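Local coordinates for trwC protein (Escherichia coli, PDB 1OMH) that recognises and processes the origin-of-transfer DNA in bacterial conjugation, this chain being the N-terminal relaxase domain of the longer TrwC protein, at residues A90-S95 and Q227-F232. Sequence-based numbering, arbitrary orientation.
With nucleotides of chain A.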
ATOM      1  N   ALA B  90      -7.383  -3.257  -2.380  1.00 14.90           N
ATOM      2  CA  ALA B  90      -8.709  -3.803  -2.147  1.00 15.84           C
ATOM      3  C   ALA B  90      -8.985  -5.008  -3.037  1.00 17.29           C
ATOM      4  O   ALA B  90      -8.315  -5.210  -4.058  1.00 17.62           O
ATOM      5  CB  ALA B  90      -9.749  -2.732  -2.406  1.00 14.98           C
ATOM      6  N   PRO B  91      -9.953  -5.849  -2.637  1.00 17.40           N
ATOM      7  CA  PRO B  91     -10.319  -7.028  -3.423  1.00 16.33           C
ATOM      8  C   PRO B  91     -10.774  -6.475  -4.776  1.00 13.36           C
ATOM      9  O   PRO B  91     -11.231  -5.339  -4.844  1.00 12.80           O
ATOM     10  CB  PRO B  91     -11.478  -7.619  -2.633  1.00 20.70           C
ATOM     11  CG  PRO B  91     -11.100  -7.285  -1.209  1.00 16.46           C
ATOM     12  CD  PRO B  91     -10.630  -5.859  -1.325  1.00 15.13           C
ATOM     13  N   LYS B  92     -10.652  -7.260  -5.839  1.00 12.10           N
ATOM     14  CA  LYS B  92     -11.032  -6.786  -7.173  1.00 12.96           C
ATOM     15  C   LYS B  92     -12.495  -6.349  -7.276  1.00 13.20           C
ATOM     16  O   LYS B  92     -12.788  -5.316  -7.870  1.00 14.45           O
ATOM     17  CB  LYS B  92     -10.740  -7.867  -8.228  1.00  8.92           C
ATOM     18  CG  LYS B  92     -11.013  -7.424  -9.669  1.00 12.20           C
ATOM     19  CD  LYS B  92     -10.098  -6.270 -10.103  1.00 18.24           C
ATOM     20  CE  LYS B  92      -8.621  -6.686 -10.094  1.00 14.79           C
ATOM     21  NZ  LYS B  92      -7.733  -5.630 -10.653  1.00 16.55           N
ATOM     22  N   SER B  93     -13.410  -7.137  -6.715  1.00 12.45           N
ATOM     23  CA  SER B  93     -14.832  -6.783  -6.764  1.00 18.88           C
ATOM     24  C   SER B  93     -15.065  -5.408  -6.158  1.00 18.77           C
ATOM     25  O   SER B  93     -15.915  -4.647  -6.624  1.00 20.91           O
ATOM     26  CB  SER B  93     -15.676  -7.807  -6.006  1.00 19.97           C
ATOM     27  OG  SER B  93     -15.350  -7.813  -4.628  1.00 20.98           O
ATOM     28  N   VAL B  94     -14.309  -5.095  -5.113  1.00 17.79           N
ATOM     29  CA  VAL B  94     -14.442  -3.809  -4.451  1.00 15.50           C
ATOM     30  C   VAL B  94     -13.961  -2.700  -5.383  1.00 18.19           C
ATOM     31  O   VAL B  94     -14.618  -1.658  -5.506  1.00 15.80           O
ATOM     32  CB  VAL B  94     -13.654  -3.803  -3.118  1.00 16.93           C
ATOM     33  CG1 VAL B  94     -13.697  -2.416  -2.473  1.00 12.85           C
ATOM     34  CG2 VAL B  94     -14.265  -4.836  -2.174  1.00 17.17           C
ATOM     35  N   SER B  95     -12.829  -2.917  -6.050  1.00 14.37           N
ATOM     36  CA  SER B  95     -12.323  -1.913  -6.987  1.00 17.36           C
ATOM     37  C   SER B  95     -13.347  -1.703  -8.106  1.00 12.89           C
ATOM     38  O   SER B  95     -13.576  -0.572  -8.546  1.00 18.78           O
ATOM     39  CB  SER B  95     -10.981  -2.354  -7.597  1.00 16.16           C
ATOM     40  OG  SER B  95      -9.952  -2.395  -6.613  1.00 16.26           O
ATOM     41  N   GLN B 227     -15.286 -15.488 -12.360  1.00 24.43           N
ATOM     42  CA  GLN B 227     -14.961 -15.278 -13.768  1.00 24.22           C
ATOM     43  C   GLN B 227     -14.937 -13.792 -14.107  1.00 23.46           C
ATOM     44  O   GLN B 227     -14.112 -13.342 -14.897  1.00 22.19           O
ATOM     45  CB  GLN B 227     -15.958 -16.005 -14.676  1.00 27.05           C
ATOM     46  CG  GLN B 227     -15.992 -17.524 -14.493  1.00 35.36           C
ATOM     47  CD  GLN B 227     -14.658 -18.204 -14.760  1.00 39.24           C
ATOM     48  N   GLN B 228     -15.842 -13.032 -13.499  1.00 22.84           N
ATOM     49  CA  GLN B 228     -15.924 -11.595 -13.732  1.00 22.18           C
ATOM     50  C   GLN B 228     -14.707 -10.921 -13.111  1.00 23.61           C
ATOM     51  O   GLN B 228     -14.158  -9.967 -13.668  1.00 23.52           O
ATOM     52  CB  GLN B 228     -17.235 -11.045 -13.136  1.00 20.60           C
ATOM     53  CG  GLN B 228     -18.466 -11.741 -13.727  1.00 22.65           C
ATOM     54  CD  GLN B 228     -19.770 -11.422 -13.005  1.00 29.17           C
ATOM     55  OE1 GLN B 228     -19.810 -11.325 -11.779  1.00 27.77           O
ATOM     56  NE2 GLN B 228     -20.847 -11.280 -13.769  1.00 27.60           N
ATOM     57  N   ILE B 229     -14.286 -11.423 -11.954  1.00 20.24           N
ATOM     58  CA  ILE B 229     -13.116 -10.880 -11.270  1.00 21.20           C
ATOM     59  C   ILE B 229     -11.891 -11.075 -12.166  1.00 20.70           C
ATOM     60  O   ILE B 229     -11.136 -10.131 -12.425  1.00 18.15           O
ATOM     61  CB  ILE B 229     -12.878 -11.611  -9.919  1.00 18.89           C
ATOM     62  CG1 ILE B 229     -13.912 -11.159  -8.885  1.00 19.32           C
ATOM     63  CG2 ILE B 229     -11.474 -11.386  -9.429  1.00 13.08           C
ATOM     64  CD1 ILE B 229     -13.989  -9.669  -8.695  1.00 31.37           C
ATOM     65  N   GLU B 230     -11.712 -12.300 -12.653  1.00 20.70           N
ATOM     66  CA  GLU B 230     -10.573 -12.619 -13.504  1.00 22.68           C
ATOM     67  C   GLU B 230     -10.587 -11.799 -14.792  1.00 22.27           C
ATOM     68  O   GLU B 230      -9.533 -11.475 -15.343  1.00 18.78           O
ATOM     69  CB  GLU B 230     -10.566 -14.119 -13.816  1.00 24.90           C
ATOM     70  CG  GLU B 230     -10.698 -14.973 -12.563  1.00 36.80           C
ATOM     71  CD  GLU B 230     -10.481 -16.453 -12.805  1.00 42.71           C
ATOM     72  OE1 GLU B 230     -11.024 -16.986 -13.795  1.00 45.49           O
ATOM     73  OE2 GLU B 230      -9.777 -17.086 -11.987  1.00 45.73           O
ATOM     74  N   GLY B 231     -11.783 -11.453 -15.258  1.00 19.80           N
ATOM     75  CA  GLY B 231     -11.904 -10.665 -16.469  1.00 21.50           C
ATOM     76  C   GLY B 231     -11.311  -9.280 -16.297  1.00 21.79           C
ATOM     77  O   GLY B 231     -11.067  -8.586 -17.276  1.00 21.64           O
ATOM     78  N   PHE B 232     -11.103  -8.874 -15.048  1.00 16.02           N
ATOM     79  CA  PHE B 232     -10.523  -7.566 -14.731  1.00 14.98           C
ATOM     80  C   PHE B 232      -9.219  -7.741 -13.939  1.00 12.90           C
ATOM     81  O   PHE B 232      -8.790  -6.831 -13.220  1.00 15.37           O
ATOM     82  CB  PHE B 232     -11.492  -6.716 -13.888  1.00 17.66           C
ATOM     83  CG  PHE B 232     -12.551  -6.002 -14.688  1.00 15.46           C
ATOM     84  CD1 PHE B 232     -13.872  -6.446 -14.679  1.00 14.10           C
ATOM     85  CD2 PHE B 232     -12.234  -4.861 -15.417  1.00 18.12           C
ATOM     86  CE1 PHE B 232     -14.868  -5.756 -15.389  1.00 14.67           C
ATOM     87  CE2 PHE B 232     -13.219  -4.167 -16.127  1.00 20.85           C
ATOM     88  CZ  PHE B 232     -14.539  -4.621 -16.110  1.00 15.39           C
TER
ATOM     89  P    DT A  23      -7.426 -12.725  -6.251  1.00 18.76           P
ATOM     90  OP1  DT A  23      -8.854 -12.395  -6.018  1.00 19.10           O
ATOM     91  OP2  DT A  23      -7.067 -14.000  -6.915  1.00 16.00           O
ATOM     92  O5'  DT A  23      -6.716 -11.503  -7.003  1.00 19.18           O
ATOM     93  C5'  DT A  23      -7.225 -10.969  -8.258  1.00 16.12           C
ATOM     94  C4'  DT A  23      -7.092  -9.459  -8.263  1.00 14.25           C
ATOM     95  O4'  DT A  23      -7.637  -8.979  -7.028  1.00 16.48           O
ATOM     96  C3'  DT A  23      -5.687  -8.841  -8.407  1.00 13.45           C
ATOM     97  O3'  DT A  23      -5.836  -7.959  -9.532  1.00 17.78           O
ATOM     98  C2'  DT A  23      -5.714  -7.659  -7.452  1.00 16.84           C
ATOM     99  C1'  DT A  23      -6.902  -7.891  -6.538  1.00 17.40           C
ATOM    100  N1   DT A  23      -6.751  -8.049  -5.081  1.00 18.45           N
ATOM    101  C2   DT A  23      -6.060  -7.103  -4.366  1.00 16.34           C
ATOM    102  O2   DT A  23      -5.423  -6.207  -4.891  1.00 16.58           O
ATOM    103  N3   DT A  23      -6.151  -7.241  -3.002  1.00 17.20           N
ATOM    104  C4   DT A  23      -6.830  -8.227  -2.306  1.00 17.33           C
ATOM    105  O4   DT A  23      -6.856  -8.196  -1.077  1.00 17.88           O
ATOM    106  C5   DT A  23      -7.471  -9.231  -3.129  1.00 16.54           C
ATOM    107  C7   DT A  23      -8.207 -10.360  -2.478  1.00 14.17           C
ATOM    108  C6   DT A  23      -7.384  -9.101  -4.452  1.00 16.71           C
ATOM    109  P    DC A  24      -4.684  -7.752 -10.635  1.00 16.78           P
ATOM    110  OP1  DC A  24      -5.066  -6.448 -11.238  1.00 17.01           O
ATOM    111  OP2  DC A  24      -4.622  -8.970 -11.483  1.00 14.02           O
ATOM    112  O5'  DC A  24      -3.300  -7.599  -9.856  1.00 15.97           O
ATOM    113  C5'  DC A  24      -2.877  -6.369  -9.245  1.00 15.52           C
ATOM    114  C4'  DC A  24      -1.595  -6.618  -8.486  1.00 16.87           C
ATOM    115  O4'  DC A  24      -1.787  -7.806  -7.691  1.00 17.53           O
ATOM    116  C3'  DC A  24      -0.374  -6.889  -9.375  1.00 14.53           C
ATOM    117  O3'  DC A  24       0.489  -5.764  -9.099  1.00 21.95           O
ATOM    118  C2'  DC A  24       0.395  -7.957  -8.613  1.00 13.22           C
ATOM    119  C1'  DC A  24      -0.592  -8.555  -7.637  1.00 16.24           C
ATOM    120  N1   DC A  24      -0.907  -9.991  -7.691  1.00 19.81           N
ATOM    121  C2   DC A  24       0.033 -10.884  -7.170  1.00 21.21           C
ATOM    122  O2   DC A  24       1.121 -10.443  -6.793  1.00 23.38           O
ATOM    123  N3   DC A  24      -0.273 -12.198  -7.089  1.00 20.20           N
ATOM    124  C4   DC A  24      -1.461 -12.630  -7.517  1.00 23.35           C
ATOM    125  N4   DC A  24      -1.737 -13.929  -7.389  1.00 24.43           N
ATOM    126  C5   DC A  24      -2.423 -11.747  -8.091  1.00 21.35           C
ATOM    127  C6   DC A  24      -2.103 -10.449  -8.169  1.00 17.74           C
TER
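Lys92 and Ile229 bring the two backbones together, their CA atoms 6.2 Å apart, where the first turn of helix 92-99 meets the short helix 226-230. Pro91 suits the N-cap, where a residue's own N-H takes no part in helix bonding; Ser95 N bonds to Pro91 O as the helix begins. Ile229 supplies the apolar wedge. Its CD1 reaches the start of the first helix, 3.3 Å from Ser93 N and 3.7 Å from Lys92 CB, and its CG2 lies against the same CB. Ser93 is small enough to admit this methyl group, while its OG is hydrogen-bonded to Asp220 OD1 and Leu221 N. Lys92 slides past Ile229 in the opposite direction, and bends at chi2 (64°) and chi3 (63°) bring its end between Phe232 O and the DNA. Lys92 NZ hydrogen-bonds to Gln159 OE1, Pro158 O and, at 2.9 Å, OP1 of nucleotide DC24 of chain A; a weak bond to Phe232 O (3.0 Å) is the lesser fourth. A methionine at Lys92 would probably leave the DC24 phosphate without this cationic partner and Phe232 O without its weak bond. The contact thus joins apolar packing to phosphate recognition: protein oxygens hold the ammonium beside the DNA backbone, and the Lys92 side chain lies about 8 Å from that of His161, a zinc or copper ligand in metal-bound forms of this protein, metal-free here.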